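Local structure of putative ABC transporter subunit, substrate-binding component (Rhodopseudomonas palustris, 4EVQ) at residues 153-158 and 203-208; 197-202 and 229-234. The protein binds 4-hydroxybenzoate as the solute-binding component of an ABC transporter, and probably delivers benzoate derivatives to it for uptake. All blocks are in the same frame, centred on the assembly; numbering follows the deposited sequence.

Contact 1: 153-158 and 203-208; sequences KAVTVT and ASLKPD
The D208 carboxylate receives the backbone N of K153 from above its plane: OD1 accepts the bond at 2.9 Å, with the donor 44° out of the plane, while OD2 serves K152 N. A chi1 of 66° sets D208 CG between its own backbone N and carbonyl carbon. A second bond runs the other way, from D208 N to K153 O at 2.8 Å, so K153 is held at both its N-H and its C=O. The puckered P207 ring offers CB and CG to V155 CG2, which is 3.7 Å from P207 CG; L205 CD1 reaches the same methyl. K153 is fully extended past P207 CA, and its NZ binds K206 O at 2.9 Å from above the carbonyl plane and, weakly, L205 O. An alanine in place of K153 would probably leave K206 O without its ammonium donor, cost L205 O a weak bond, and uncover P207 CA where CG and CD had lain. The contact closes the turn into strand 209-213, which ends a beta-alpha-beta crossover of this periplasmic-binding-protein lobe: strand 181-188, helix 196-205, strand 209-213. Strand 153-159 runs between those two strands, V155 packing against the turn and A154 on F171 of helix 162-177.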
ATOM      1  N   LYS A 153     -16.495  14.640 -14.913  1.00 14.94           N
ATOM      2  CA  LYS A 153     -17.559  13.654 -15.083  1.00 15.00           C
ATOM      3  C   LYS A 153     -16.947  12.246 -15.073  1.00 13.33           C
ATOM      4  O   LYS A 153     -16.509  11.749 -16.095  1.00 14.98           O
ATOM      5  CB  LYS A 153     -18.279  13.894 -16.405  1.00 15.02           C
ATOM      6  CG  LYS A 153     -19.457  12.962 -16.673  1.00 16.62           C
ATOM      7  CD  LYS A 153     -20.033  13.179 -18.093  1.00 16.89           C
ATOM      8  CE  LYS A 153     -21.149  12.231 -18.405  1.00 19.43           C
ATOM      9  NZ  LYS A 153     -21.638  12.343 -19.845  1.00 19.93           N
ATOM     10  N   ALA A 154     -16.926  11.616 -13.888  1.00 11.99           N
ATOM     11  CA  ALA A 154     -16.192  10.387 -13.714  1.00 11.73           C
ATOM     12  C   ALA A 154     -17.082   9.173 -13.607  1.00 11.13           C
ATOM     13  O   ALA A 154     -18.224   9.252 -13.128  1.00 12.21           O
ATOM     14  CB  ALA A 154     -15.367  10.462 -12.412  1.00 12.67           C
ATOM     15  N   VAL A 155     -16.555   8.045 -14.051  1.00 10.54           N
ATOM     16  CA  VAL A 155     -17.073   6.741 -13.641  1.00  9.93           C
ATOM     17  C   VAL A 155     -15.968   6.046 -12.844  1.00  9.15           C
ATOM     18  O   VAL A 155     -14.794   6.148 -13.202  1.00  9.75           O
ATOM     19  CB  VAL A 155     -17.429   5.864 -14.861  1.00 10.50           C
ATOM     20  CG1 VAL A 155     -17.740   4.405 -14.460  1.00 11.47           C
ATOM     21  CG2 VAL A 155     -18.586   6.455 -15.617  1.00 11.30           C
ATOM     22  N   THR A 156     -16.336   5.364 -11.752  1.00  8.59           N
ATOM     23  CA  THR A 156     -15.368   4.590 -10.983  1.00  7.71           C
ATOM     24  C   THR A 156     -15.557   3.095 -11.239  1.00  8.70           C
ATOM     25  O   THR A 156     -16.689   2.646 -11.544  1.00  9.03           O
ATOM     26  CB  THR A 156     -15.441   4.839  -9.478  1.00  8.82           C
ATOM     27  OG1 THR A 156     -16.629   4.272  -8.970  1.00  9.83           O
ATOM     28  CG2 THR A 156     -15.379   6.308  -9.154  1.00  9.73           C
ATOM     29  N   VAL A 157     -14.469   2.342 -11.193  1.00  7.82           N
ATOM     30  CA  VAL A 157     -14.566   0.902 -11.322  1.00  7.86           C
ATOM     31  C   VAL A 157     -13.517   0.263 -10.396  1.00  6.60           C
ATOM     32  O   VAL A 157     -12.335   0.649 -10.411  1.00  7.63           O
ATOM     33  CB  VAL A 157     -14.435   0.468 -12.793  1.00 10.01           C
ATOM     34  CG1 VAL A 157     -13.156   0.901 -13.393  1.00 11.82           C
ATOM     35  CG2 VAL A 157     -14.649  -1.016 -12.933  1.00  9.87           C
ATOM     36  N   THR A 158     -13.943  -0.731  -9.648  1.00  6.73           N
ATOM     37  CA  THR A 158     -13.039  -1.375  -8.694  1.00  6.96           C
ATOM     38  C   THR A 158     -13.635  -2.695  -8.265  1.00  6.43           C
ATOM     39  O   THR A 158     -14.719  -3.072  -8.697  1.00  7.84           O
ATOM     40  CB  THR A 158     -12.714  -0.472  -7.477  1.00  7.97           C
ATOM     41  OG1 THR A 158     -11.639  -1.055  -6.732  1.00  7.86           O
ATOM     42  CG2 THR A 158     -13.897  -0.315  -6.574  1.00  8.72           C
ATOM     43  N   ALA A 203     -18.331   3.118 -21.707  1.00 12.30           N
ATOM     44  CA  ALA A 203     -18.533   3.806 -22.998  1.00 12.73           C
ATOM     45  C   ALA A 203     -19.916   4.451 -23.075  1.00 13.83           C
ATOM     46  O   ALA A 203     -20.077   5.598 -23.513  1.00 15.66           O
ATOM     47  CB  ALA A 203     -18.303   2.834 -24.147  1.00 14.05           C
ATOM     48  N   SER A 204     -20.926   3.721 -22.645  1.00 13.38           N
ATOM     49  CA  SER A 204     -22.302   4.195 -22.777  1.00 13.45           C
ATOM     50  C   SER A 204     -22.551   5.425 -21.931  1.00 13.37           C
ATOM     51  O   SER A 204     -23.418   6.233 -22.266  1.00 15.59           O
ATOM     52  CB  SER A 204     -23.304   3.105 -22.396  1.00 14.30           C
ATOM     53  OG  SER A 204     -23.410   2.930 -20.990  1.00 15.45           O
ATOM     54  N   LEU A 205     -21.826   5.566 -20.822  1.00 12.97           N
ATOM     55  CA  LEU A 205     -22.030   6.672 -19.892  1.00 12.98           C
ATOM     56  C   LEU A 205     -21.308   7.950 -20.299  1.00 13.36           C
ATOM     57  O   LEU A 205     -21.558   9.004 -19.718  1.00 13.98           O
ATOM     58  CB  LEU A 205     -21.549   6.266 -18.478  1.00 11.86           C
ATOM     59  CG  LEU A 205     -22.452   5.208 -17.821  1.00 12.69           C
ATOM     60  CD1 LEU A 205     -21.721   4.505 -16.686  1.00 14.93           C
ATOM     61  CD2 LEU A 205     -23.762   5.821 -17.301  1.00 14.72           C
ATOM     62  N   LYS A 206     -20.377   7.829 -21.240  1.00 13.39           N
ATOM     63  CA  LYS A 206     -19.640   8.964 -21.804  1.00 14.55           C
ATOM     64  C   LYS A 206     -19.028   9.899 -20.743  1.00 14.11           C
ATOM     65  O   LYS A 206     -19.156  11.134 -20.814  1.00 14.72           O
ATOM     66  CB  LYS A 206     -20.535   9.781 -22.763  1.00 16.85           C
ATOM     67  CG  LYS A 206     -21.030   8.960 -23.916  1.00 18.60           C
ATOM     68  CD  LYS A 206     -21.973   9.773 -24.835  1.00 21.12           C
ATOM     69  CE  LYS A 206     -22.620   8.887 -25.911  1.00 24.46           C
ATOM     70  NZ  LYS A 206     -23.412   9.702 -26.840  1.00 27.29           N
ATOM     71  N   PRO A 207     -18.306   9.318 -19.771  1.00 12.48           N
ATOM     72  CA  PRO A 207     -17.585  10.178 -18.839  1.00 12.98           C
ATOM     73  C   PRO A 207     -16.375  10.855 -19.490  1.00 13.90           C
ATOM     74  O   PRO A 207     -15.953  10.453 -20.580  1.00 14.85           O
ATOM     75  CB  PRO A 207     -17.129   9.173 -17.761  1.00 11.79           C
ATOM     76  CG  PRO A 207     -16.839   7.933 -18.540  1.00 12.93           C
ATOM     77  CD  PRO A 207     -17.982   7.889 -19.563  1.00 12.32           C
ATOM     78  N   ASP A 208     -15.813  11.861 -18.825  1.00 13.23           N
ATOM     79  CA  ASP A 208     -14.558  12.420 -19.282  1.00 13.86           C
ATOM     80  C   ASP A 208     -13.318  11.822 -18.624  1.00 13.21           C
ATOM     81  O   ASP A 208     -12.191  12.157 -18.981  1.00 14.49           O
ATOM     82  CB  ASP A 208     -14.538  13.956 -19.208  1.00 16.31           C
ATOM     83  CG  ASP A 208     -14.586  14.527 -17.802  1.00 16.66           C
ATOM     84  OD1 ASP A 208     -14.477  13.799 -16.795  1.00 16.89           O
ATOM     85  OD2 ASP A 208     -14.700  15.767 -17.654  1.00 19.35           O
TER

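Contact 2: 197-202 and 229-234; sequences SALAEI and ANLGIP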
ATOM      1  N   SER A 197     -17.792  -6.081 -19.856  1.00  9.69           N
ATOM      2  CA  SER A 197     -19.090  -5.472 -19.674  1.00  9.84           C
ATOM      3  C   SER A 197     -18.991  -4.126 -18.930  1.00  8.91           C
ATOM      4  O   SER A 197     -19.758  -3.213 -19.210  1.00 10.27           O
ATOM      5  CB  SER A 197     -20.085  -6.439 -19.043  1.00 11.52           C
ATOM      6  OG  SER A 197     -19.668  -6.821 -17.754  1.00 12.31           O
ATOM      7  N   ALA A 198     -18.067  -4.014 -17.972  1.00  9.07           N
ATOM      8  CA  ALA A 198     -17.863  -2.735 -17.328  1.00  8.78           C
ATOM      9  C   ALA A 198     -17.357  -1.683 -18.299  1.00  9.95           C
ATOM     10  O   ALA A 198     -17.762  -0.542 -18.236  1.00 10.56           O
ATOM     11  CB  ALA A 198     -16.875  -2.888 -16.163  1.00 11.12           C
ATOM     12  N   LEU A 199     -16.477  -2.079 -19.216  1.00 10.00           N
ATOM     13  CA  LEU A 199     -15.980  -1.180 -20.237  1.00 11.60           C
ATOM     14  C   LEU A 199     -17.079  -0.733 -21.209  1.00 11.47           C
ATOM     15  O   LEU A 199     -17.128   0.443 -21.568  1.00 12.52           O
ATOM     16  CB  LEU A 199     -14.824  -1.814 -20.975  1.00 11.63           C
ATOM     17  CG  LEU A 199     -13.598  -2.093 -20.078  1.00 12.07           C
ATOM     18  CD1 LEU A 199     -12.586  -2.937 -20.824  1.00 13.55           C
ATOM     19  CD2 LEU A 199     -12.961  -0.871 -19.528  1.00 13.96           C
ATOM     20  N   ALA A 200     -17.993  -1.638 -21.560  1.00 10.37           N
ATOM     21  CA  ALA A 200     -19.123  -1.252 -22.407  1.00 10.87           C
ATOM     22  C   ALA A 200     -20.037  -0.284 -21.679  1.00 10.80           C
ATOM     23  O   ALA A 200     -20.528   0.678 -22.257  1.00 12.48           O
ATOM     24  CB  ALA A 200     -19.902  -2.492 -22.823  1.00 12.30           C
ATOM     25  N   GLU A 201     -20.227  -0.489 -20.380  1.00 11.23           N
ATOM     26  CA  GLU A 201     -21.027   0.440 -19.597  1.00 10.41           C
ATOM     27  C   GLU A 201     -20.366   1.798 -19.510  1.00 11.66           C
ATOM     28  O   GLU A 201     -21.006   2.821 -19.689  1.00 12.06           O
ATOM     29  CB  GLU A 201     -21.328  -0.116 -18.188  1.00 11.23           C
ATOM     30  CG  GLU A 201     -22.340   0.739 -17.446  1.00 12.29           C
ATOM     31  CD  GLU A 201     -22.669   0.275 -16.058  1.00 12.64           C
ATOM     32  OE1 GLU A 201     -22.234  -0.821 -15.658  1.00 14.63           O
ATOM     33  OE2 GLU A 201     -23.420   1.015 -15.371  1.00 14.84           O
ATOM     34  N   ILE A 202     -19.068   1.823 -19.237  1.00 11.11           N
ATOM     35  CA  ILE A 202     -18.315   3.071 -19.260  1.00 11.71           C
ATOM     36  C   ILE A 202     -18.496   3.811 -20.575  1.00 12.14           C
ATOM     37  O   ILE A 202     -18.790   4.999 -20.564  1.00 13.10           O
ATOM     38  CB  ILE A 202     -16.833   2.790 -19.022  1.00 12.06           C
ATOM     39  CG1 ILE A 202     -16.613   2.493 -17.524  1.00 12.98           C
ATOM     40  CG2 ILE A 202     -15.955   4.014 -19.433  1.00 13.74           C
ATOM     41  CD1 ILE A 202     -15.299   1.813 -17.221  1.00 13.74           C
ATOM     42  N   ALA A 229     -10.408  -1.518 -25.674  1.00 15.07           N
ATOM     43  CA  ALA A 229     -11.739  -0.981 -25.881  1.00 14.72           C
ATOM     44  C   ALA A 229     -11.761   0.340 -26.635  1.00 16.00           C
ATOM     45  O   ALA A 229     -12.842   0.794 -27.043  1.00 17.23           O
ATOM     46  CB  ALA A 229     -12.482  -0.868 -24.553  1.00 14.82           C
ATOM     47  N   ASN A 230     -10.612   0.983 -26.810  0.52 16.27           N
ATOM     48  CA  ASN A 230     -10.552   2.184 -27.655  0.52 17.30           C
ATOM     49  C   ASN A 230     -11.570   3.255 -27.239  0.52 16.50           C
ATOM     50  O   ASN A 230     -12.345   3.774 -28.068  0.52 17.76           O
ATOM     51  CB  ASN A 230     -10.775   1.790 -29.117  0.52 20.05           C
ATOM     52  CG  ASN A 230      -9.668   0.913 -29.649  0.52 22.85           C
ATOM     53  OD1 ASN A 230      -8.491   1.149 -29.384  0.52 23.54           O
ATOM     54  ND2 ASN A 230     -10.039  -0.102 -30.421  0.52 24.89           N
ATOM     55  N   LEU A 231     -11.557   3.594 -25.954  1.00 15.45           N
ATOM     56  CA  LEU A 231     -12.616   4.378 -25.352  1.00 14.43           C
ATOM     57  C   LEU A 231     -12.457   5.874 -25.596  1.00 15.25           C
ATOM     58  O   LEU A 231     -13.443   6.605 -25.532  1.00 17.03           O
ATOM     59  CB  LEU A 231     -12.634   4.122 -23.836  1.00 14.32           C
ATOM     60  CG  LEU A 231     -13.096   2.741 -23.414  1.00 15.29           C
ATOM     61  CD1 LEU A 231     -12.783   2.574 -21.918  1.00 16.22           C
ATOM     62  CD2 LEU A 231     -14.565   2.538 -23.679  1.00 16.50           C
ATOM     63  N   GLY A 232     -11.228   6.325 -25.867  1.00 14.54           N
ATOM     64  CA  GLY A 232     -10.957   7.751 -25.959  1.00 16.13           C
ATOM     65  C   GLY A 232     -11.265   8.515 -24.678  1.00 16.23           C
ATOM     66  O   GLY A 232     -11.657   9.684 -24.676  1.00 19.90           O
ATOM     67  N   ILE A 233     -11.101   7.829 -23.543  1.00 14.78           N
ATOM     68  CA  ILE A 233     -11.368   8.407 -22.225  1.00 13.21           C
ATOM     69  C   ILE A 233     -10.132   8.158 -21.313  1.00 13.20           C
ATOM     70  O   ILE A 233      -9.650   7.030 -21.221  1.00 13.32           O
ATOM     71  CB  ILE A 233     -12.609   7.727 -21.542  1.00 13.43           C
ATOM     72  CG1 ILE A 233     -13.873   7.956 -22.358  1.00 14.36           C
ATOM     73  CG2 ILE A 233     -12.807   8.250 -20.107  1.00 13.36           C
ATOM     74  CD1 ILE A 233     -15.015   6.959 -22.000  1.00 16.82           C
ATOM     75  N   PRO A 234      -9.614   9.187 -20.674  1.00 13.03           N
ATOM     76  CA  PRO A 234      -8.393   8.976 -19.869  1.00 13.63           C
ATOM     77  C   PRO A 234      -8.664   8.196 -18.602  1.00 10.95           C
ATOM     78  O   PRO A 234      -9.630   8.396 -17.896  1.00 11.71           O
ATOM     79  CB  PRO A 234      -7.958  10.372 -19.506  1.00 14.83           C
ATOM     80  CG  PRO A 234      -9.152  11.212 -19.609  1.00 16.01           C
ATOM     81  CD  PRO A 234     -10.006  10.609 -20.707  1.00 14.83           C
TER
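L199 and A229 bring the two backbones nearest, 7.1 Å between CA atoms, where a turn of helix 196-205 lies beside the irregular chain that leaves helix 217-228 through N230, at positive phi. The side chains that meet are all apolar. L199 and I202, three residues apart on one face of the helix, meet A229, L231 and I233. L199 forks over two partners: CD1 stands 4.3 Å from A229 CB, and CD2 is 4.2 Å from L231 CD1, the two leucine side chains crossing at about a right angle. L231 forks in its turn. Its CD2 lies against the helix backbone, 3.9 Å from L199 O, while CD1 also touches I202 CG2 at 4.3 Å. That same I202 methyl is anti to the backbone N, and it meets I233 CD1 at 4.0 Å, so it bridges the leucine and the isoleucine. All these groups meet in ordinary van der Waals contact. The joint fastens helix 196-205 to the link between helix 217-228 and strand 235-238 in the alpha/beta lobe. Y226 of helix 217-228 packs against both L199 and L231, and its OH bonds to I233 O; V210 of strand 209-213 touches both I202 and I233, and I186 of strand 181-188 also borders I202.

How the contacts relate
Contacts 1 and 2 share helix 196-205 and sit with their centres 8 Å apart. The helix turns L199 and I202 to 229-234, then ends in the turn that contact 1 fixes to 153-158. P207 and D208 are where they meet: P207 CD lies 3.2 Å from I202 O, P207 O is 3.7 Å from I233 CG1, and D208 O is 3.2 Å from P234 CD. A203 CB also packs on L231 CD2 at 3.8 Å. Together they tie the starts of three parallel strands, 153-159, 209-213 and 235-238, at the outer end of one lobe. Both contacts lie away from the cleft between the lobes that holds p-hydroxybenzoic acid, and both are plain structural packing.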